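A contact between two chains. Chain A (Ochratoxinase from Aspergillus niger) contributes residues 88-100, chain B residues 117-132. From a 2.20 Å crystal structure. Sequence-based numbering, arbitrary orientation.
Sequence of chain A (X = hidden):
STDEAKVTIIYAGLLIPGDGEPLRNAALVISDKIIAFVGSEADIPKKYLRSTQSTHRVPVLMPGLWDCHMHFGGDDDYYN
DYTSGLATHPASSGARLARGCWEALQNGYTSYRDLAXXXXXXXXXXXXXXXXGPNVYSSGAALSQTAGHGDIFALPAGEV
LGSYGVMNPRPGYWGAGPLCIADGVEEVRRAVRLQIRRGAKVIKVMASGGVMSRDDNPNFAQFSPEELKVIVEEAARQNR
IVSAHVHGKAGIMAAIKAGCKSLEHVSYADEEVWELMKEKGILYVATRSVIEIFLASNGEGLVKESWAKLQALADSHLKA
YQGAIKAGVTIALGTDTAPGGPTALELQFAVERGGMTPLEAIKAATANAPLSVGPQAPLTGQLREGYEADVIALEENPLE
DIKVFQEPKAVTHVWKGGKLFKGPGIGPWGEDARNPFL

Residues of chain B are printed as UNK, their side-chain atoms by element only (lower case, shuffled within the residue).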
ATOM      1  N   THR A  88      17.964 -13.226   7.961  1.00 16.46           N
ATOM      2  CA  THR A  88      19.111 -13.608   7.152  1.00 15.64           C
ATOM      3  C   THR A  88      18.821 -13.355   5.692  1.00 15.18           C
ATOM      4  O   THR A  88      17.852 -13.855   5.127  1.00 14.55           O
ATOM      5  CB  THR A  88      19.507 -15.078   7.354  1.00 15.17           C
ATOM      6  OG1 THR A  88      19.893 -15.305   8.710  1.00 15.28           O
ATOM      7  CG2 THR A  88      20.662 -15.455   6.471  1.00 14.98           C
ATOM      8  N   HIS A  89      19.701 -12.565   5.075  1.00 15.28           N
ATOM      9  CA  HIS A  89      19.596 -12.300   3.673  1.00 15.01           C
ATOM     10  C   HIS A  89      19.799 -13.620   2.889  1.00 14.51           C
ATOM     11  O   HIS A  89      20.735 -14.349   3.149  1.00 14.45           O
ATOM     12  CB  HIS A  89      20.617 -11.267   3.247  1.00 15.21           C
ATOM     13  CG  HIS A  89      20.342 -10.697   1.906  1.00 15.24           C
ATOM     14  ND1 HIS A  89      20.596 -11.387   0.747  1.00 15.10           N
ATOM     15  CD2 HIS A  89      19.814  -9.510   1.531  1.00 15.50           C
ATOM     16  CE1 HIS A  89      20.259 -10.644  -0.288  1.00 15.31           C
ATOM     17  NE2 HIS A  89      19.770  -9.504   0.161  1.00 15.46           N
ATOM     18  N   PRO A  90      18.937 -13.908   1.909  1.00 14.19           N
ATOM     19  CA  PRO A  90      19.078 -15.246   1.274  1.00 13.98           C
ATOM     20  C   PRO A  90      20.385 -15.476   0.529  1.00 14.05           C
ATOM     21  O   PRO A  90      20.762 -16.620   0.315  1.00 14.10           O
ATOM     22  CB  PRO A  90      17.873 -15.318   0.314  1.00 13.73           C
ATOM     23  CG  PRO A  90      16.908 -14.283   0.826  1.00 13.87           C
ATOM     24  CD  PRO A  90      17.759 -13.182   1.409  1.00 14.13           C
ATOM     25  N   ALA A  91      21.071 -14.412   0.116  1.00 14.59           N
ATOM     26  CA  ALA A  91      22.411 -14.547  -0.456  1.00 14.81           C
ATOM     27  C   ALA A  91      23.409 -15.137   0.543  1.00 14.93           C
ATOM     28  O   ALA A  91      24.226 -15.976   0.167  1.00 14.83           O
ATOM     29  CB  ALA A  91      22.921 -13.222  -1.000  1.00 15.24           C
ATOM     30  N   SER A  92      23.356 -14.684   1.792  1.00 15.00           N
ATOM     31  CA  SER A  92      24.117 -15.313   2.856  1.00 15.01           C
ATOM     32  C   SER A  92      23.741 -16.773   2.953  1.00 14.74           C
ATOM     33  O   SER A  92      24.623 -17.649   3.028  1.00 14.98           O
ATOM     34  CB  SER A  92      23.855 -14.637   4.193  1.00 14.93           C
ATOM     35  OG  SER A  92      24.174 -13.263   4.134  1.00 15.29           O
ATOM     36  N   SER A  93      22.437 -17.059   2.979  1.00 14.45           N
ATOM     37  CA  SER A  93      21.969 -18.438   3.124  1.00 14.18           C
ATOM     38  C   SER A  93      22.535 -19.336   2.032  1.00 13.99           C
ATOM     39  O   SER A  93      23.014 -20.422   2.302  1.00 13.64           O
ATOM     40  CB  SER A  93      20.431 -18.500   3.080  1.00 14.33           C
ATOM     41  OG  SER A  93      19.864 -17.671   4.099  1.00 14.87           O
ATOM     42  N   GLY A  94      22.392 -18.903   0.784  1.00 13.95           N
ATOM     43  CA  GLY A  94      22.797 -19.704  -0.353  1.00 13.84           C
ATOM     44  C   GLY A  94      24.255 -20.055  -0.306  1.00 13.73           C
ATOM     45  O   GLY A  94      24.646 -21.177  -0.623  1.00 13.65           O
ATOM     46  N   ALA A  95      25.057 -19.096   0.098  1.00 13.97           N
ATOM     47  CA  ALA A  95      26.482 -19.311   0.197  1.00 14.17           C
ATOM     48  C   ALA A  95      26.740 -20.440   1.193  1.00 13.83           C
ATOM     49  O   ALA A  95      27.517 -21.347   0.911  1.00 13.84           O
ATOM     50  CB  ALA A  95      27.194 -18.017   0.601  1.00 14.46           C
ATOM     51  N   ARG A  96      26.076 -20.377   2.340  1.00 13.56           N
ATOM     52  CA  ARG A  96      26.282 -21.359   3.399  1.00 13.41           C
ATOM     53  C   ARG A  96      25.776 -22.713   2.961  1.00 13.32           C
ATOM     54  O   ARG A  96      26.429 -23.742   3.204  1.00 13.50           O
ATOM     55  CB  ARG A  96      25.601 -20.934   4.705  1.00 13.28           C
ATOM     56  CG  ARG A  96      26.185 -19.682   5.339  1.00 13.58           C
ATOM     57  CD  ARG A  96      25.928 -19.584   6.829  1.00 13.69           C
ATOM     58  NE  ARG A  96      26.400 -18.314   7.352  1.00 14.24           N
ATOM     59  CZ  ARG A  96      25.723 -17.159   7.328  1.00 14.44           C
ATOM     60  NH1 ARG A  96      24.467 -17.033   6.870  1.00 14.24           N
ATOM     61  NH2 ARG A  96      26.349 -16.074   7.779  1.00 14.57           N
ATOM     62  N   LEU A  97      24.623 -22.728   2.295  1.00 12.93           N
ATOM     63  CA  LEU A  97      24.070 -23.953   1.787  1.00 12.73           C
ATOM     64  C   LEU A  97      24.964 -24.657   0.740  1.00 12.83           C
ATOM     65  O   LEU A  97      24.859 -25.880   0.548  1.00 12.86           O
ATOM     66  CB  LEU A  97      22.672 -23.702   1.223  1.00 12.47           C
ATOM     67  CG  LEU A  97      21.669 -23.374   2.330  1.00 12.50           C
ATOM     68  CD1 LEU A  97      20.422 -22.716   1.740  1.00 12.47           C
ATOM     69  CD2 LEU A  97      21.287 -24.609   3.135  1.00 12.38           C
ATOM     70  N   ALA A  98      25.809 -23.897   0.059  1.00 12.94           N
ATOM     71  CA  ALA A  98      26.696 -24.462  -0.923  1.00 13.33           C
ATOM     72  C   ALA A  98      27.737 -25.343  -0.253  1.00 13.37           C
ATOM     73  O   ALA A  98      28.031 -26.425  -0.754  1.00 13.96           O
ATOM     74  CB  ALA A  98      27.382 -23.349  -1.720  1.00 13.93           C
ATOM     75  N   ARG A  99      28.306 -24.882   0.854  1.00 13.19           N
ATOM     76  CA  ARG A  99      29.210 -25.679   1.660  1.00 13.20           C
ATOM     77  C   ARG A  99      28.488 -26.927   2.158  1.00 13.06           C
ATOM     78  O   ARG A  99      29.000 -28.011   2.045  1.00 12.98           O
ATOM     79  CB  ARG A  99      29.744 -24.887   2.848  1.00 13.28           C
ATOM     80  CG  ARG A  99      30.637 -25.689   3.776  1.00 13.51           C
ATOM     81  CD  ARG A  99      31.953 -26.051   3.089  1.00 13.91           C
ATOM     82  NE  ARG A  99      32.890 -26.753   3.959  1.00 14.24           N
ATOM     83  CZ  ARG A  99      33.686 -26.178   4.842  1.00 14.71           C
ATOM     84  NH1 ARG A  99      33.693 -24.861   5.005  1.00 14.97           N
ATOM     85  NH2 ARG A  99      34.497 -26.931   5.580  1.00 15.07           N
ATOM     86  N   GLY A 100      27.293 -26.732   2.705  1.00 13.14           N
ATOM     87  CA  GLY A 100      26.479 -27.800   3.221  1.00 13.07           C
ATOM     88  C   GLY A 100      26.224 -28.894   2.207  1.00 13.22           C
ATOM     89  O   GLY A 100      26.417 -30.060   2.496  1.00 13.13           O
TER
ATOM     90  N   UNK B 117      26.303  -5.810  -6.017  1.00 16.30           N
ATOM     91  CA  UNK B 117      25.834  -7.142  -5.720  1.00 16.27           C
ATOM     92  C   UNK B 117      25.800  -7.484  -4.235  1.00 16.02           C
ATOM     93  O   UNK B 117      25.580  -6.620  -3.382  1.00 16.02           O
ATOM     94  N   UNK B 118      25.997  -8.767  -3.953  1.00 15.38           N
ATOM     95  CA  UNK B 118      25.744  -9.316  -2.658  1.00 14.85           C
ATOM     96  C   UNK B 118      27.026  -9.584  -1.874  1.00 14.61           C
ATOM     97  O   UNK B 118      27.060 -10.465  -1.031  1.00 14.58           O
ATOM     98  c   UNK B 118      21.123 -10.101  -4.717  1.00 14.87           C
ATOM     99  c   UNK B 118      24.949 -10.599  -2.829  1.00 14.90           C
ATOM    100  c   UNK B 118      22.627  -9.659  -2.909  1.00 14.81           C
ATOM    101  c   UNK B 118      22.111 -10.861  -5.326  1.00 14.85           C
ATOM    102  c   UNK B 118      23.623 -10.411  -3.501  1.00 14.82           C
ATOM    103  c   UNK B 118      21.380  -9.498  -3.506  1.00 14.89           C
ATOM    104  o   UNK B 118      19.886  -9.949  -5.321  1.00 14.69           O
ATOM    105  c   UNK B 118      23.346 -11.020  -4.714  1.00 14.84           C
ATOM    106  N   UNK B 119      28.069  -8.814  -2.155  1.00 14.79           N
ATOM    107  CA  UNK B 119      29.343  -8.969  -1.488  1.00 14.83           C
ATOM    108  C   UNK B 119      29.252  -8.835   0.028  1.00 14.68           C
ATOM    109  O   UNK B 119      29.920  -9.591   0.744  1.00 14.58           O
ATOM    110  N   UNK B 120      28.440  -7.906   0.511  1.00 14.38           N
ATOM    111  CA  UNK B 120      28.288  -7.731   1.956  1.00 14.66           C
ATOM    112  C   UNK B 120      27.658  -8.948   2.585  1.00 14.58           C
ATOM    113  O   UNK B 120      28.088  -9.414   3.651  1.00 14.72           O
ATOM    114  s   UNK B 120      28.072  -4.960   1.774  1.00 15.32           S
ATOM    115  c   UNK B 120      27.391  -6.560   2.253  1.00 14.73           C
ATOM    116  N   UNK B 121      26.666  -9.493   1.885  1.00 14.32           N
ATOM    117  CA  UNK B 121      25.903 -10.630   2.391  1.00 14.35           C
ATOM    118  C   UNK B 121      26.724 -11.918   2.330  1.00 14.33           C
ATOM    119  O   UNK B 121      26.651 -12.760   3.216  1.00 14.22           O
ATOM    120  c   UNK B 121      24.589 -10.760   1.603  1.00 14.20           C
ATOM    121  c   UNK B 121      23.557  -9.663   1.903  1.00 14.17           C
ATOM    122  o   UNK B 121      24.489  -8.205   0.214  1.00 13.83           O
ATOM    123  o   UNK B 121      23.538  -7.267   1.982  1.00 14.41           O
ATOM    124  c   UNK B 121      23.888  -8.293   1.320  1.00 14.39           C
ATOM    125  N   UNK B 122      27.485 -12.075   1.259  1.00 14.60           N
ATOM    126  CA  UNK B 122      28.307 -13.256   1.085  1.00 15.07           C
ATOM    127  C   UNK B 122      29.528 -13.215   2.012  1.00 15.75           C
ATOM    128  O   UNK B 122      29.946 -14.243   2.543  1.00 15.55           O
ATOM    129  c   UNK B 122      27.502 -13.760  -1.244  1.00 14.74           C
ATOM    130  c   UNK B 122      28.716 -13.430  -0.387  1.00 14.86           C
ATOM    131  c   UNK B 122      29.776 -14.512  -0.534  1.00 14.99           C
ATOM    132  N   UNK B 123      30.090 -12.020   2.216  1.00 16.81           N
ATOM    133  CA  UNK B 123      31.229 -11.854   3.130  1.00 17.73           C
ATOM    134  C   UNK B 123      30.921 -12.446   4.509  1.00 18.78           C
ATOM    135  O   UNK B 123      31.807 -13.000   5.165  1.00 19.80           O
ATOM    136  c   UNK B 123      31.636 -10.398   3.253  1.00 17.75           C
ATOM    137  N   UNK B 124      29.671 -12.370   4.931  1.00 19.54           N
ATOM    138  CA  UNK B 124      29.278 -12.954   6.200  1.00 20.86           C
ATOM    139  C   UNK B 124      29.525 -14.434   6.254  1.00 20.78           C
ATOM    140  O   UNK B 124      29.886 -14.942   7.299  1.00 22.57           O
ATOM    141  c   UNK B 124      25.949 -11.115   6.732  1.00 24.65           C
ATOM    142  n   UNK B 124      24.721  -9.280   7.771  1.00 27.61           N
ATOM    143  c   UNK B 124      25.502 -10.495   8.047  1.00 26.49           C
ATOM    144  c   UNK B 124      27.460 -11.295   6.732  1.00 23.32           C
ATOM    145  c   UNK B 124      27.812 -12.733   6.461  1.00 21.87           C
ATOM    146  N   UNK B 125      29.336 -15.134   5.144  1.00 20.13           N
ATOM    147  CA  UNK B 125      29.570 -16.557   5.094  1.00 19.63           C
ATOM    148  C   UNK B 125      31.067 -16.881   4.991  1.00 20.17           C
ATOM    149  O   UNK B 125      31.500 -17.979   5.340  1.00 19.61           O
ATOM    150  c   UNK B 125      28.819 -17.167   3.936  1.00 19.48           C
ATOM    151  N   UNK B 126      31.864 -15.928   4.510  1.00 20.24           N
ATOM    152  CA  UNK B 126      33.326 -16.085   4.520  1.00 20.66           C
ATOM    153  C   UNK B 126      33.849 -15.836   5.939  1.00 21.10           C
ATOM    154  O   UNK B 126      34.651 -16.609   6.450  1.00 21.23           O
ATOM    155  c   UNK B 126      35.527 -15.221   3.647  1.00 20.54           C
ATOM    156  c   UNK B 126      34.057 -14.421   1.071  1.00 20.33           C
ATOM    157  c   UNK B 126      34.014 -15.119   3.530  1.00 20.32           C
ATOM    158  c   UNK B 126      33.596 -15.435   2.093  1.00 20.21           C
ATOM    159  N   UNK B 127      33.393 -14.759   6.558  1.00 21.31           N
ATOM    160  CA  UNK B 127      33.888 -14.374   7.880  1.00 22.25           C
ATOM    161  C   UNK B 127      33.472 -15.310   8.986  1.00 22.75           C
ATOM    162  O   UNK B 127      34.141 -15.361   9.976  1.00 23.32           O
ATOM    163  c   UNK B 127      34.002 -11.924   7.354  1.00 22.80           C
ATOM    164  c   UNK B 127      33.441 -12.960   8.250  1.00 22.48           C
ATOM    165  n   UNK B 127      35.170 -12.159   6.787  1.00 22.96           N
ATOM    166  o   UNK B 127      33.304 -10.974   7.055  1.00 24.71           O
ATOM    167  N   UNK B 128      32.349 -16.017   8.856  1.00 22.70           N
ATOM    168  CA  UNK B 128      32.016 -17.010   9.858  1.00 23.11           C
ATOM    169  C   UNK B 128      32.603 -18.369   9.499  1.00 22.74           C
ATOM    170  O   UNK B 128      32.380 -19.338  10.210  1.00 23.47           O
ATOM    171  c   UNK B 128      29.712 -17.703   8.987  1.00 23.94           C
ATOM    172  o   UNK B 128      28.475 -17.699   9.079  1.00 24.70           O
ATOM    173  o   UNK B 128      30.289 -18.197   7.985  1.00 24.88           O
ATOM    174  c   UNK B 128      30.506 -17.098  10.131  1.00 23.36           C
ATOM    175  N   UNK B 129      33.394 -18.430   8.437  1.00 21.94           N
ATOM    176  CA  UNK B 129      34.135 -19.648   8.102  1.00 21.61           C
ATOM    177  C   UNK B 129      33.303 -20.733   7.442  1.00 21.20           C
ATOM    178  O   UNK B 129      33.816 -21.813   7.195  1.00 22.49           O
ATOM    179  N   UNK B 130      32.044 -20.468   7.113  1.00 20.29           N
ATOM    180  CA  UNK B 130      31.235 -21.454   6.392  1.00 19.78           C
ATOM    181  C   UNK B 130      31.794 -21.721   4.992  1.00 18.80           C
ATOM    182  O   UNK B 130      31.811 -22.863   4.534  1.00 18.73           O
ATOM    183  o   UNK B 130      29.273 -20.515   7.489  1.00 19.66           O
ATOM    184  c   UNK B 130      28.884 -22.275   5.871  1.00 20.14           C
ATOM    185  c   UNK B 130      29.749 -21.043   6.254  1.00 19.79           C
ATOM    186  N   UNK B 131      32.216 -20.668   4.311  1.00 17.63           N
ATOM    187  CA  UNK B 131      32.871 -20.806   3.031  1.00 17.46           C
ATOM    188  C   UNK B 131      34.198 -20.083   3.058  1.00 17.38           C
ATOM    189  O   UNK B 131      34.566 -19.479   4.068  1.00 18.32           O
ATOM    190  c   UNK B 131      32.013 -20.299   1.843  1.00 16.97           C
ATOM    191  c   UNK B 131      31.251 -18.199   0.661  1.00 16.09           C
ATOM    192  c   UNK B 131      30.711 -21.092   1.739  1.00 16.89           C
ATOM    193  c   UNK B 131      31.730 -18.806   1.954  1.00 16.57           C
ATOM    194  N   UNK B 132      34.915 -20.136   1.948  1.00 17.03           N
ATOM    195  CA  UNK B 132      36.181 -19.429   1.830  1.00 16.78           C
ATOM    196  C   UNK B 132      36.122 -18.450   0.668  1.00 16.39           C
ATOM    197  O   UNK B 132      35.327 -18.595  -0.255  1.00 15.66           O
ATOM    198  c   UNK B 132      37.385 -20.390   1.658  1.00 17.28           C
ATOM    199  c   UNK B 132      37.348 -21.126   0.320  1.00 17.22           C
ATOM    200  c   UNK B 132      37.473 -21.351   2.832  1.00 17.35           C
TER

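Position 117 of chain B has no side-chain atoms and touches nothing on chain A. Its backbone angles by themselves call for glycine, and it is B:Gly117.

Position 118 carries one carbon, then a ring of six carbons bearing one oxygen. Its CB lies 3.8 Å from CB of A:Ala91. Its ring meets the A:His89 ring obliquely, centroids 5.4 Å apart. It holds the N-cap position of helix 119-127. The phenol makes this B:Tyr118.

Position 119 has no side-chain atoms: B:Gly119. Position 120 has one carbon and one sulfur, which makes B:Cys120. Neither touches chain A.

Position 121 has three carbons in a row, the third carrying two oxygens. The second carbon sits over one face of the A:His89 ring, 3.6 Å from the centroid, a CH-pi contact. A carboxylate on a two-carbon arm is glutamate, so this is B:Glu121, and that second carbon is CG. Both carboxylate oxygens are hydrogen-bonded elsewhere in the structure.

Position 122 has one carbon carrying two more. One of the outer carbons is 4.5 Å from CB of A:Ala95. This is B:Val122, and that carbon is CG1. Position 123 has a single carbon facing away from chain A: B:Ala123.

Position 124 has four carbons in a row ending in nitrogen. The third carbon passes 3.8 Å from OG of A:Ser92, but the end of the chain leads away. This is B:Lys124, and that carbon is CD.

Position 125 has one carbon. This CB is 3.8 Å from CB of A:Ala95 and lies over one face of the A:Arg96 guanidinium. It is B:Ala125.

Position 126 has four carbons, forked at the first, with one arm two carbons long: B:Ile126. Position 127 has two carbons, the second carrying one oxygen and one nitrogen, an amide: B:Asn127. Both are out of reach of chain A.

Position 128 has two carbons, the second carrying two oxygens. One oxygen is 2.8 Å from NE of A:Arg96. The short carboxylate identifies B:Asp128, and the oxygen is OD2. The pair forms a salt bridge.

Position 129 has no side-chain atoms and a positive phi, which favours glycine: B:Gly129.

Position 130 has one carbon carrying an oxygen and a carbon. The oxygen is 3.5 Å from CD of A:Arg96. This is B:Thr130, and its OG1 donates to OD1 of B:Asp128 at 2.6 Å.

Position 131 has four carbons, forked at the first, one arm two carbons long. The one-carbon arm is 3.3 Å from O of A:Ala95. This is B:Ile131, and that carbon is CG2.

Position 132 has one carbon carrying two, B:Val132, and makes no contact.

The two helices cross at -38°, with their axes 7.7 Å apart at closest approach. Small alanines at A:Ala95 and B:Ala125 meet where the chains pack. Polar bonds reach from chain A to chain B. A:Ser92 OG donates to O of B:Glu121 at 2.7 Å. A:Arg96 grips B:Asp128 through NE and also NH2, the latter 3.0 Å from OD2. A:Arg99 NH1 donates to O of B:Thr130 at 2.8 Å. Two of these acceptors are backbone carbonyls.

Chain B, residues 117-132: GYGCEVAKAINDGTIV
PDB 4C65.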